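Local coordinates for OTU domain-containing protein wMelOTU (Wolbachia pipientis wMel, PDB 6W9O) that probably cleaves ubiquitin from modified proteins as a bacterial effector deubiquitinase of the OTU cysteine protease family, at residues Cys53-Phe58 and Lys74-Cys79; Ser121-Pro126 and Gly189-Pro194; Val139-Ile144 and Val182-Lys187; His157-Asn162 and Asn172-Asp177. All coordinates share one frame; numbering follows the deposited sequence.

Overall arrangement
Contacts 1 and 3 lie in the buried core, contact 2 is partly buried and contact 4 lies at the surface. Contact 1 joins helices 53-66 and 72-84 through apolar and aromatic packing. Contact 3 pairs two central parallel strands of the mixed sheet by backbone hydrogen bonds and one histidine pair, with helix 53-66 against one face. Contact 2 sets the loop before helix 126-137 on strand 191-197 through rings and a bridging water, and meets contact 1 where Arg76 binds the Arg122 carbonyl. On the sheet's other face, contact 4 packs a loop on strand 155-161 without hydrogen bonds, and joins contact 3 through the His142-His157 bond and a backbone bond between strands.

Contact 1 (Cys53-Phe58 and Lys74-Cys79); sequences CFFDSF and KLRNDC
Arg76 of helix 72-84 lays its side chain across one face of the Phe55 ring from helix 53-66. From CB, chi1 of -71° puts CG anti to the carbonyl carbon, and CG stands over the centre of the Phe55 ring, 3.7 Å from the centroid, a CH-pi contact. Beyond CG the chain runs extended to NE, which lies 3.8 Å from Phe55 CD2. The guanidinium then presents a face to the ring's rim: Arg76 CZ is 3.4 Å from Phe55 CE2, the two planes 44° apart. At the tip NH1 is gripped by the carbonyls of Ile117 and Arg122, while NH2 bonds Ser52 OG, so several polar anchors fix the rotation of the group. The opposite face of the Phe55 ring takes Phe54 CD2, which sandwiches the ring. Helix 53-66 begins in a Gly-Ser-Cys-Phe-Phe sequence, which is consistent with Cys53 being the nucleophile, as in other OTU proteases; Phe55 packs this helix onto helix 72-84, the short axes 10.1 Å apart at 108°. One residue before Arg76, Leu75 slides past Phe55 in the opposite direction, its CB 3.9 Å from Phe55 CD1. The CD1 methyl of Leu75 goes on to Phe58 CD2 at 4.1 Å and also sits against the Phe55 carbonyl oxygen. Cys79 SG approaches the Phe55 edge near the ring plane, 4.3 Å from CE1.

Contact 2 (Ser121-Pro126 and Gly189-Pro194); sequences SRWGDP and GLHFEP
Trp123 turns the edge of its six-membered ring onto a face of the His191 imidazole, a T-shaped pair with centroids 4.8 Å apart and planes at 88°. The indole starts from a CG anti to the carbonyl carbon (chi1 -63°). Trp123 CZ3 stands above the imidazole, displaced toward its rim, with His191 NE2 its nearest atom at 3.4 Å. Around the same indole edge, in its plane, lies Leu190 CB, 3.8 Å from Trp123 CE3. The Phe192 ring meets Pro126 tip to tip, Phe192 CZ lying 3.4 Å from Pro126 CD, and a water sits at the Phe192 edge in the ring plane. Leu190 brings both methyls against the Gly124 carbonyl oxygen, with CD1 3.8 Å from Gly124 O, and CD2 extends to Pro126. Asp125 is the N-cap of helix 126-137, OD1 reaching the backbone N of Asp127. His191 lies in the Gly-Leu-His-Phe sequence that leads into strand 191-197, consistent with the position of the OTU histidine, so the indole probably borders the active site. No hydrogen bond runs directly between the two segments. Instead the water donates to Gly124 O at 2.8 Å and to Leu190 O at 2.7 Å, so that two carbonyl acceptors, one from each segment, share it. The loop is thus held by apolar contacts of Leu190 and Phe192, an edge-to-face aromatic pair and one bridging water.

Contact 3 (Val139-Ile144 and Val182-Lys187); sequences VKLHVI and VHIINK
Leu141 CD1 packs between Val182 CG2, 3.9 Å away, and the Ile184 CD1 methyl at 4.0 Å, making the apolar centre of this strand pair. Ile184 CG1 lies between the backbone N and the carbonyl carbon (chi1 69°), beside Val143 CG2, and the two side chains point the same way. Farther along, Val143 CG1 meets Asn186 CB. Helix 53-66 covers this face through Phe54, Ser57 and Phe58. Strands 140-146 and 181-188 are the parallel pair within the otherwise antiparallel central sheet of the OTU domain, their short axes 4.6 Å apart. The parallel ladder holds the register: Val182 N bonds Lys140 O, Val182 O accepts from His142 N, Ile184 N bonds His142 O, Ile184 O accepts from Ile144 N, and Asn186 N closes it on Ile144 O at 2.7 Å. On the other face of the sheet Ile144 CB touches Ile185 CG1. Next to them the imidazoles of His142 and His183 meet rim to rim, planes at 89°. His142 ND1 and His183 ND1 share a 2.8 Å hydrogen bond, His142 ND1 lying in the plane of the His183 ring. His142 NE2 is bonded to His157, so both nitrogens of this buried ring are engaged. At the ends of the pair, the Lys140 ammonium forms a salt bridge with Asp178, and Asn186 ND2 bonds the carbonyls of Gly189, in the turn, and His191, where the next strand begins.

Contact 4 (His157-Asn162 and Asn172-Asp177); sequences HELIDN and NKVDYD
Leu159 and Val174 meet through methyls, Leu159 CD1 lying 4.3 Å from Val174 CG2, and the same CG2 touches His157 CB at 4.1 Å. Leu159 CD1 also comes close to the Asn172 carbonyl oxygen, a doubtful approach because Asn172 was modelled in two conformers. Tyr176 adds a further contact: its side chain and that of His157 cross at about a right angle, with Tyr176 OH 3.7 Å from His157 CE1. Val174 serves both sides, for chi1 of 179° sets CG1 anti to the backbone N, where it stands 3.8 Å over one face of the Tyr176 ring, offset toward the rim. Behind this first shell, the bond from His157 ND1 to His142 NE2 fixes the imidazole beside strand 140-146. Tyr176 lays its ring almost parallel to that of His183. The backbone leading to Asp177 is held by an Asx turn, Asp175 OD1 taking the Asp177 N at 2.8 Å. Residues 172-177 meet 157-162 by packing, while Ala168, earlier in the connection, hydrogen-bonds the His157 backbone. This is a connection between sheet strands 164-167 and 181-188, folded back over the face of the OTU domain's mixed sheet that carries His142 and His183.

Contact 1 (Cys53-Phe58 and Lys74-Cys79)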
# COMPACT_ATOMS: atom_id res chain seq x y z
N CYS A 53 -0.64 -7.01 -6.88
CA CYS A 53 -1.28 -7.24 -5.57
C CYS A 53 -1.04 -6.10 -4.59
O CYS A 53 -1.87 -5.91 -3.70
CB CYS A 53 -0.77 -8.55 -4.95
SG CYS A 53 1.00 -8.58 -4.55
N PHE A 54 0.09 -5.38 -4.66
CA PHE A 54 0.28 -4.29 -3.71
C PHE A 54 -0.76 -3.23 -3.96
O PHE A 54 -1.44 -2.77 -3.02
CB PHE A 54 1.69 -3.65 -3.87
CG PHE A 54 1.82 -2.40 -3.09
CD1 PHE A 54 1.95 -2.44 -1.69
CD2 PHE A 54 1.69 -1.19 -3.73
CE1 PHE A 54 1.95 -1.29 -0.94
CE2 PHE A 54 1.70 -0.01 -3.01
CZ PHE A 54 1.81 -0.06 -1.59
N PHE A 55 -0.89 -2.82 -5.21
CA PHE A 55 -1.82 -1.75 -5.57
C PHE A 55 -3.25 -2.17 -5.31
O PHE A 55 -4.08 -1.35 -4.82
CB PHE A 55 -1.62 -1.41 -7.06
CG PHE A 55 -0.21 -0.94 -7.34
CD1 PHE A 55 0.20 0.34 -7.05
CD2 PHE A 55 0.70 -1.84 -7.89
CE1 PHE A 55 1.49 0.75 -7.27
CE2 PHE A 55 2.01 -1.42 -8.12
CZ PHE A 55 2.40 -0.15 -7.83
N ASP A 56 -3.58 -3.42 -5.62
CA ASP A 56 -4.95 -3.90 -5.39
C ASP A 56 -5.26 -4.01 -3.90
O ASP A 56 -6.41 -3.75 -3.48
CB ASP A 56 -5.12 -5.26 -6.06
CG ASP A 56 -6.58 -5.68 -6.17
OD1 ASP A 56 -7.36 -4.85 -6.71
OD2 ASP A 56 -6.94 -6.84 -5.82
N SER A 57 -4.29 -4.42 -3.08
CA SER A 57 -4.54 -4.48 -1.63
C SER A 57 -4.73 -3.08 -1.07
O SER A 57 -5.69 -2.82 -0.30
CB SER A 57 -3.32 -5.13 -0.95
OG SER A 57 -3.19 -6.48 -1.37
N PHE A 58 -3.87 -2.13 -1.47
CA PHE A 58 -4.03 -0.73 -1.04
C PHE A 58 -5.37 -0.18 -1.48
O PHE A 58 -6.07 0.46 -0.68
CB PHE A 58 -2.88 0.10 -1.65
CG PHE A 58 -2.79 1.52 -1.14
CD1 PHE A 58 -1.84 1.87 -0.16
CD2 PHE A 58 -3.62 2.52 -1.67
CE1 PHE A 58 -1.78 3.19 0.31
CE2 PHE A 58 -3.51 3.85 -1.21
CZ PHE A 58 -2.60 4.13 -0.18
N LYS A 74 -4.87 3.20 -11.85
CA LYS A 74 -4.75 4.60 -11.48
C LYS A 74 -3.69 4.79 -10.40
O LYS A 74 -2.95 5.77 -10.44
CB LYS A 74 -6.12 5.11 -11.00
CG LYS A 74 -6.12 6.56 -10.44
CD LYS A 74 -5.69 7.60 -11.42
CE LYS A 74 -6.09 9.01 -10.91
NZ LYS A 74 -5.64 10.04 -11.90
N LEU A 75 -3.58 3.84 -9.44
CA LEU A 75 -2.56 3.95 -8.41
C LEU A 75 -1.15 3.87 -9.02
O LEU A 75 -0.26 4.64 -8.63
CB LEU A 75 -2.73 2.89 -7.32
CG LEU A 75 -4.04 3.08 -6.57
CD1 LEU A 75 -4.20 1.85 -5.68
CD2 LEU A 75 -4.01 4.34 -5.68
N ARG A 76 -0.95 2.99 -10.02
CA ARG A 76 0.34 2.99 -10.73
C ARG A 76 0.56 4.31 -11.43
O ARG A 76 1.66 4.88 -11.40
CB ARG A 76 0.41 1.83 -11.74
CG ARG A 76 0.51 0.45 -11.10
CD ARG A 76 0.55 -0.61 -12.20
NE ARG A 76 0.75 -1.97 -11.66
CZ ARG A 76 1.94 -2.46 -11.32
NH1 ARG A 76 3.08 -1.74 -11.43
NH2 ARG A 76 2.00 -3.71 -10.85
N ASN A 77 -0.50 4.87 -12.05
CA ASN A 77 -0.34 6.16 -12.73
C ASN A 77 0.01 7.29 -11.75
O ASN A 77 0.75 8.21 -12.11
CB ASN A 77 -1.62 6.51 -13.47
CG ASN A 77 -1.39 7.62 -14.44
OD1 ASN A 77 -0.67 7.43 -15.45
ND2 ASN A 77 -1.99 8.79 -14.16
N ASP A 78 -0.51 7.23 -10.53
CA ASP A 78 -0.16 8.22 -9.50
C ASP A 78 1.33 8.15 -9.19
O ASP A 78 1.99 9.18 -8.96
CB ASP A 78 -0.90 7.91 -8.18
CG ASP A 78 -2.44 8.13 -8.24
OD1 ASP A 78 -2.93 8.94 -9.08
OD2 ASP A 78 -3.10 7.46 -7.42
N CYS A 79 1.90 6.95 -9.29
CA CYS A 79 3.33 6.82 -9.01
C CYS A 79 4.14 7.31 -10.19
O CYS A 79 5.16 7.99 -10.02
CB CYS A 79 3.65 5.35 -8.69
SG CYS A 79 2.88 4.83 -7.10

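Contact 2 (Ser121-Pro126 and Gly189-Pro194)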
# COMPACT_ATOMS: atom_id res chain seq x y z
N SER A 121 4.12 -6.27 -14.52
CA SER A 121 5.31 -7.04 -14.14
C SER A 121 6.10 -6.38 -13.02
O SER A 121 6.86 -7.08 -12.32
CB SER A 121 6.23 -7.29 -15.33
OG SER A 121 6.58 -6.07 -15.99
N ARG A 122 5.98 -5.07 -12.81
CA ARG A 122 6.75 -4.37 -11.78
C ARG A 122 5.92 -4.41 -10.50
O ARG A 122 4.91 -3.72 -10.39
CB ARG A 122 7.00 -2.92 -12.22
CG ARG A 122 7.50 -2.04 -11.11
CD ARG A 122 8.84 -2.50 -10.54
NE ARG A 122 9.45 -1.41 -9.76
CZ ARG A 122 10.28 -0.50 -10.26
NH1 ARG A 122 10.64 -0.54 -11.55
NH2 ARG A 122 10.77 0.46 -9.47
N TRP A 123 6.30 -5.25 -9.55
CA TRP A 123 5.52 -5.35 -8.32
C TRP A 123 5.72 -4.13 -7.43
O TRP A 123 6.79 -3.54 -7.36
CB TRP A 123 5.88 -6.62 -7.53
CG TRP A 123 5.60 -7.86 -8.20
CD1 TRP A 123 5.36 -8.06 -9.55
CD2 TRP A 123 5.50 -9.14 -7.58
NE1 TRP A 123 5.14 -9.44 -9.80
CE2 TRP A 123 5.20 -10.10 -8.59
CE3 TRP A 123 5.66 -9.58 -6.26
CZ2 TRP A 123 5.07 -11.46 -8.32
CZ3 TRP A 123 5.53 -10.93 -5.98
CH2 TRP A 123 5.24 -11.85 -7.01
N GLY A 124 4.65 -3.68 -6.78
CA GLY A 124 4.74 -2.50 -5.92
C GLY A 124 5.42 -2.76 -4.58
O GLY A 124 5.43 -3.88 -4.04
N ASP A 125 6.02 -1.70 -4.04
CA ASP A 125 6.85 -1.75 -2.83
C ASP A 125 6.29 -0.72 -1.86
O ASP A 125 6.25 0.49 -2.19
CB ASP A 125 8.29 -1.41 -3.27
CG ASP A 125 9.28 -1.33 -2.14
OD1 ASP A 125 8.90 -1.46 -0.96
OD2 ASP A 125 10.47 -1.17 -2.47
N PRO A 126 5.89 -1.13 -0.66
CA PRO A 126 5.37 -0.15 0.34
C PRO A 126 6.32 0.99 0.61
O PRO A 126 5.85 2.11 0.84
CB PRO A 126 5.20 -0.98 1.62
CG PRO A 126 4.92 -2.37 1.10
CD PRO A 126 5.77 -2.53 -0.18
N GLY A 189 8.27 -11.75 0.79
CA GLY A 189 8.62 -11.06 -0.45
C GLY A 189 7.81 -9.83 -0.62
O GLY A 189 7.53 -9.08 0.35
N LEU A 190 7.39 -9.58 -1.85
CA LEU A 190 6.47 -8.47 -2.14
C LEU A 190 5.05 -8.96 -2.41
O LEU A 190 4.35 -8.41 -3.27
CB LEU A 190 6.98 -7.62 -3.32
CG LEU A 190 8.20 -6.74 -3.00
CD1 LEU A 190 8.61 -5.93 -4.21
CD2 LEU A 190 7.94 -5.77 -1.80
N HIS A 191 4.63 -10.01 -1.70
CA HIS A 191 3.26 -10.55 -1.82
C HIS A 191 2.39 -9.88 -0.78
O HIS A 191 2.71 -9.92 0.41
CB HIS A 191 3.31 -12.05 -1.56
CG HIS A 191 4.04 -12.78 -2.63
ND1 HIS A 191 3.40 -13.49 -3.62
CD2 HIS A 191 5.37 -12.93 -2.84
CE1 HIS A 191 4.31 -14.05 -4.41
NE2 HIS A 191 5.51 -13.68 -3.99
N PHE A 192 1.26 -9.31 -1.23
CA PHE A 192 0.38 -8.58 -0.31
C PHE A 192 -1.06 -9.00 -0.52
O PHE A 192 -1.48 -9.37 -1.62
CB PHE A 192 0.47 -7.07 -0.60
CG PHE A 192 1.85 -6.52 -0.34
CD1 PHE A 192 2.24 -6.22 0.95
CD2 PHE A 192 2.73 -6.35 -1.40
CE1 PHE A 192 3.53 -5.78 1.21
CE2 PHE A 192 4.06 -5.91 -1.17
CZ PHE A 192 4.46 -5.62 0.16
N GLU A 193 -1.84 -8.88 0.56
CA GLU A 193 -3.30 -8.99 0.54
C GLU A 193 -3.85 -7.86 1.37
O GLU A 193 -3.17 -7.34 2.27
CB GLU A 193 -3.75 -10.30 1.19
CG GLU A 193 -3.47 -11.59 0.38
CD GLU A 193 -3.08 -12.78 1.30
OE1 GLU A 193 -2.13 -12.63 2.09
OE2 GLU A 193 -3.73 -13.83 1.25
N PRO A 194 -5.08 -7.41 1.13
CA PRO A 194 -5.68 -6.37 1.96
C PRO A 194 -6.11 -6.99 3.29
O PRO A 194 -6.56 -8.13 3.37
CB PRO A 194 -6.92 -5.93 1.13
CG PRO A 194 -7.34 -7.18 0.43
CD PRO A 194 -5.99 -7.88 0.04
O HOH W 1 3.92 -6.15 -4.72

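Contact 3 (Val139-Ile144 and Val182-Lys187)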
# COMPACT_ATOMS: atom_id res chain seq x y z
N VAL A 139 -3.26 9.30 3.65
CA VAL A 139 -3.35 8.12 4.57
C VAL A 139 -2.00 7.51 5.07
O VAL A 139 -0.79 7.83 4.68
CB VAL A 139 -4.18 7.00 3.91
CG1 VAL A 139 -5.60 7.43 3.61
CG2 VAL A 139 -3.49 6.47 2.66
N LYS A 140 -2.16 6.83 6.19
CA LYS A 140 -0.99 6.08 6.70
C LYS A 140 -1.19 4.64 6.27
O LYS A 140 -2.31 4.15 6.26
CB LYS A 140 -0.95 6.10 8.22
CG LYS A 140 -0.73 7.47 8.79
CD LYS A 140 -1.33 7.57 10.19
CE LYS A 140 -2.80 8.03 10.04
NZ LYS A 140 -3.46 8.48 11.32
N LEU A 141 -0.10 3.95 5.89
CA LEU A 141 -0.20 2.57 5.43
C LEU A 141 0.40 1.66 6.50
O LEU A 141 1.60 1.77 6.83
CB LEU A 141 0.61 2.43 4.15
CG LEU A 141 0.83 1.00 3.70
CD1 LEU A 141 -0.46 0.24 3.43
CD2 LEU A 141 1.67 1.03 2.37
N HIS A 142 -0.40 0.75 7.05
CA HIS A 142 0.03 -0.24 8.02
C HIS A 142 0.26 -1.55 7.28
O HIS A 142 -0.62 -2.04 6.55
CB HIS A 142 -1.12 -0.43 9.02
CG HIS A 142 -0.94 -1.58 9.96
ND1 HIS A 142 -2.02 -2.38 10.31
CD2 HIS A 142 0.16 -2.13 10.56
CE1 HIS A 142 -1.60 -3.31 11.16
NE2 HIS A 142 -0.28 -3.19 11.30
N VAL A 143 1.48 -2.10 7.39
CA VAL A 143 1.83 -3.38 6.79
C VAL A 143 2.09 -4.35 7.93
O VAL A 143 2.91 -4.05 8.82
CB VAL A 143 3.06 -3.26 5.89
CG1 VAL A 143 3.28 -4.62 5.20
CG2 VAL A 143 2.90 -2.15 4.85
N ILE A 144 1.42 -5.49 7.92
CA ILE A 144 1.77 -6.58 8.84
C ILE A 144 2.72 -7.50 8.09
O ILE A 144 2.33 -8.05 7.06
CB ILE A 144 0.51 -7.36 9.25
CG1 ILE A 144 -0.49 -6.44 9.96
CG2 ILE A 144 0.92 -8.45 10.23
CD1 ILE A 144 -1.80 -7.18 10.47
N VAL A 182 -4.74 2.75 6.25
CA VAL A 182 -5.11 1.61 5.44
C VAL A 182 -4.21 0.45 5.85
O VAL A 182 -3.14 0.63 6.46
CB VAL A 182 -5.00 1.91 3.93
CG1 VAL A 182 -6.06 3.00 3.55
CG2 VAL A 182 -3.66 2.43 3.60
N HIS A 183 -4.66 -0.79 5.59
CA HIS A 183 -4.01 -1.98 6.17
C HIS A 183 -3.82 -3.06 5.12
O HIS A 183 -4.76 -3.43 4.43
CB HIS A 183 -4.91 -2.60 7.28
CG HIS A 183 -5.27 -1.63 8.36
ND1 HIS A 183 -4.52 -1.49 9.51
CD2 HIS A 183 -6.35 -0.81 8.48
CE1 HIS A 183 -5.11 -0.57 10.28
NE2 HIS A 183 -6.22 -0.16 9.69
N ILE A 184 -2.59 -3.61 5.07
CA ILE A 184 -2.31 -4.73 4.18
C ILE A 184 -1.42 -5.71 4.92
O ILE A 184 -0.77 -5.37 5.91
CB ILE A 184 -1.68 -4.30 2.83
CG1 ILE A 184 -0.25 -3.79 3.09
CG2 ILE A 184 -2.54 -3.24 2.13
CD1 ILE A 184 0.42 -3.32 1.77
N ILE A 185 -1.43 -6.94 4.45
CA ILE A 185 -0.63 -8.00 5.08
C ILE A 185 0.35 -8.56 4.07
O ILE A 185 0.02 -8.71 2.89
CB ILE A 185 -1.53 -9.05 5.77
CG1 ILE A 185 -0.72 -10.12 6.53
CG2 ILE A 185 -2.51 -9.67 4.81
CD1 ILE A 185 -1.60 -10.76 7.70
N ASN A 186 1.58 -8.76 4.52
CA ASN A 186 2.72 -9.17 3.66
C ASN A 186 3.20 -10.53 4.13
O ASN A 186 3.96 -10.64 5.11
CB ASN A 186 3.79 -8.08 3.83
CG ASN A 186 5.08 -8.34 3.06
OD1 ASN A 186 6.16 -7.90 3.50
ND2 ASN A 186 5.01 -9.06 1.94
N LYS A 187 2.79 -11.60 3.44
CA LYS A 187 3.23 -12.92 3.90
C LYS A 187 4.71 -13.19 3.66
O LYS A 187 5.33 -13.96 4.39
CB LYS A 187 2.37 -14.02 3.29
CG LYS A 187 2.48 -14.09 1.79
CD LYS A 187 1.82 -15.41 1.31
CE LYS A 187 1.54 -15.38 -0.17
NZ LYS A 187 0.33 -16.23 -0.48

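Contact 4 (His157-Asn162 and Asn172-Asp177)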
# COMPACT_ATOMS: atom_id res chain seq x y z
N HIS A 157 4.89 -5.07 12.73
CA HIS A 157 4.01 -4.05 12.22
C HIS A 157 4.85 -2.86 11.77
O HIS A 157 5.66 -2.35 12.55
CB HIS A 157 3.07 -3.65 13.35
CG HIS A 157 2.16 -4.77 13.76
ND1 HIS A 157 0.94 -4.97 13.14
CD2 HIS A 157 2.29 -5.76 14.66
CE1 HIS A 157 0.36 -6.03 13.67
NE2 HIS A 157 1.16 -6.53 14.59
N GLU A 158 4.63 -2.42 10.54
CA GLU A 158 5.29 -1.25 9.98
C GLU A 158 4.22 -0.22 9.66
O GLU A 158 3.09 -0.56 9.27
CB GLU A 158 6.05 -1.58 8.68
N LEU A 159 4.57 1.05 9.84
CA LEU A 159 3.69 2.14 9.48
C LEU A 159 4.45 3.07 8.56
O LEU A 159 5.57 3.48 8.89
CB LEU A 159 3.29 2.93 10.71
CG LEU A 159 2.14 2.30 11.47
CD1 LEU A 159 2.06 2.99 12.86
CD2 LEU A 159 0.84 2.55 10.70
N ILE A 160 3.87 3.35 7.40
CA ILE A 160 4.45 4.19 6.37
C ILE A 160 3.55 5.40 6.22
O ILE A 160 2.32 5.27 6.27
CB ILE A 160 4.58 3.43 5.04
CG1 ILE A 160 5.66 2.34 5.25
CG2 ILE A 160 5.05 4.32 3.89
CD1 ILE A 160 5.51 1.19 4.37
N ASP A 161 4.14 6.58 6.10
CA ASP A 161 3.31 7.73 5.70
C ASP A 161 4.08 8.56 4.71
O ASP A 161 5.06 8.09 4.09
CB ASP A 161 2.82 8.50 6.93
CG ASP A 161 3.93 9.17 7.71
OD1 ASP A 161 3.61 9.74 8.78
OD2 ASP A 161 5.12 9.16 7.28
N ASN A 162 3.62 9.79 4.49
CA ASN A 162 4.23 10.58 3.44
C ASN A 162 5.71 10.83 3.72
O ASN A 162 6.47 11.11 2.76
CB ASN A 162 3.46 11.89 3.24
CG ASN A 162 3.46 12.78 4.46
OD1 ASN A 162 3.22 12.34 5.58
ND2 ASN A 162 3.74 14.05 4.23
N ASN A 172 4.07 5.29 17.92
CA ASN A 172 3.35 5.14 16.67
C ASN A 172 2.60 3.81 16.68
O ASN A 172 2.78 2.96 15.81
CB ASN A 172 4.29 5.21 15.47
CG ASN A 172 4.91 6.56 15.30
OD1 ASN A 172 4.27 7.50 14.83
ND2 ASN A 172 6.18 6.68 15.68
N LYS A 173 1.76 3.62 17.69
CA LYS A 173 0.98 2.39 17.75
C LYS A 173 -0.01 2.35 16.61
O LYS A 173 -0.59 3.37 16.22
CB LYS A 173 0.25 2.29 19.11
CG LYS A 173 1.13 2.34 20.34
CD LYS A 173 0.38 1.95 21.63
CE LYS A 173 1.26 1.99 22.86
NZ LYS A 173 1.67 3.37 23.26
N VAL A 174 -0.24 1.16 16.06
CA VAL A 174 -1.24 1.01 15.02
C VAL A 174 -2.60 1.30 15.63
O VAL A 174 -2.90 0.80 16.71
CB VAL A 174 -1.22 -0.43 14.50
CG1 VAL A 174 -2.26 -0.63 13.42
CG2 VAL A 174 0.22 -0.76 13.95
N ASP A 175 -3.42 2.06 14.92
CA ASP A 175 -4.75 2.41 15.42
C ASP A 175 -5.73 1.76 14.46
O ASP A 175 -5.88 2.22 13.33
CB ASP A 175 -4.90 3.93 15.36
CG ASP A 175 -6.21 4.41 15.95
OD1 ASP A 175 -7.14 3.58 16.11
OD2 ASP A 175 -6.26 5.61 16.30
N TYR A 176 -6.43 0.71 14.93
CA TYR A 176 -7.39 0.01 14.09
C TYR A 176 -8.75 0.69 14.04
O TYR A 176 -9.67 0.15 13.39
CB TYR A 176 -7.53 -1.43 14.60
CG TYR A 176 -6.31 -2.31 14.32
CD1 TYR A 176 -6.13 -2.87 13.07
CD2 TYR A 176 -5.39 -2.60 15.31
CE1 TYR A 176 -5.06 -3.70 12.77
CE2 TYR A 176 -4.29 -3.44 15.03
CZ TYR A 176 -4.18 -3.97 13.76
OH TYR A 176 -3.09 -4.82 13.46
N ASP A 177 -8.90 1.84 14.70
CA ASP A 177 -10.13 2.63 14.62
C ASP A 177 -9.93 3.92 13.86
O ASP A 177 -10.80 4.79 13.89
CB ASP A 177 -10.63 2.94 16.03
CG ASP A 177 -10.99 1.68 16.79
OD1 ASP A 177 -11.85 0.91 16.30
OD2 ASP A 177 -10.37 1.39 17.83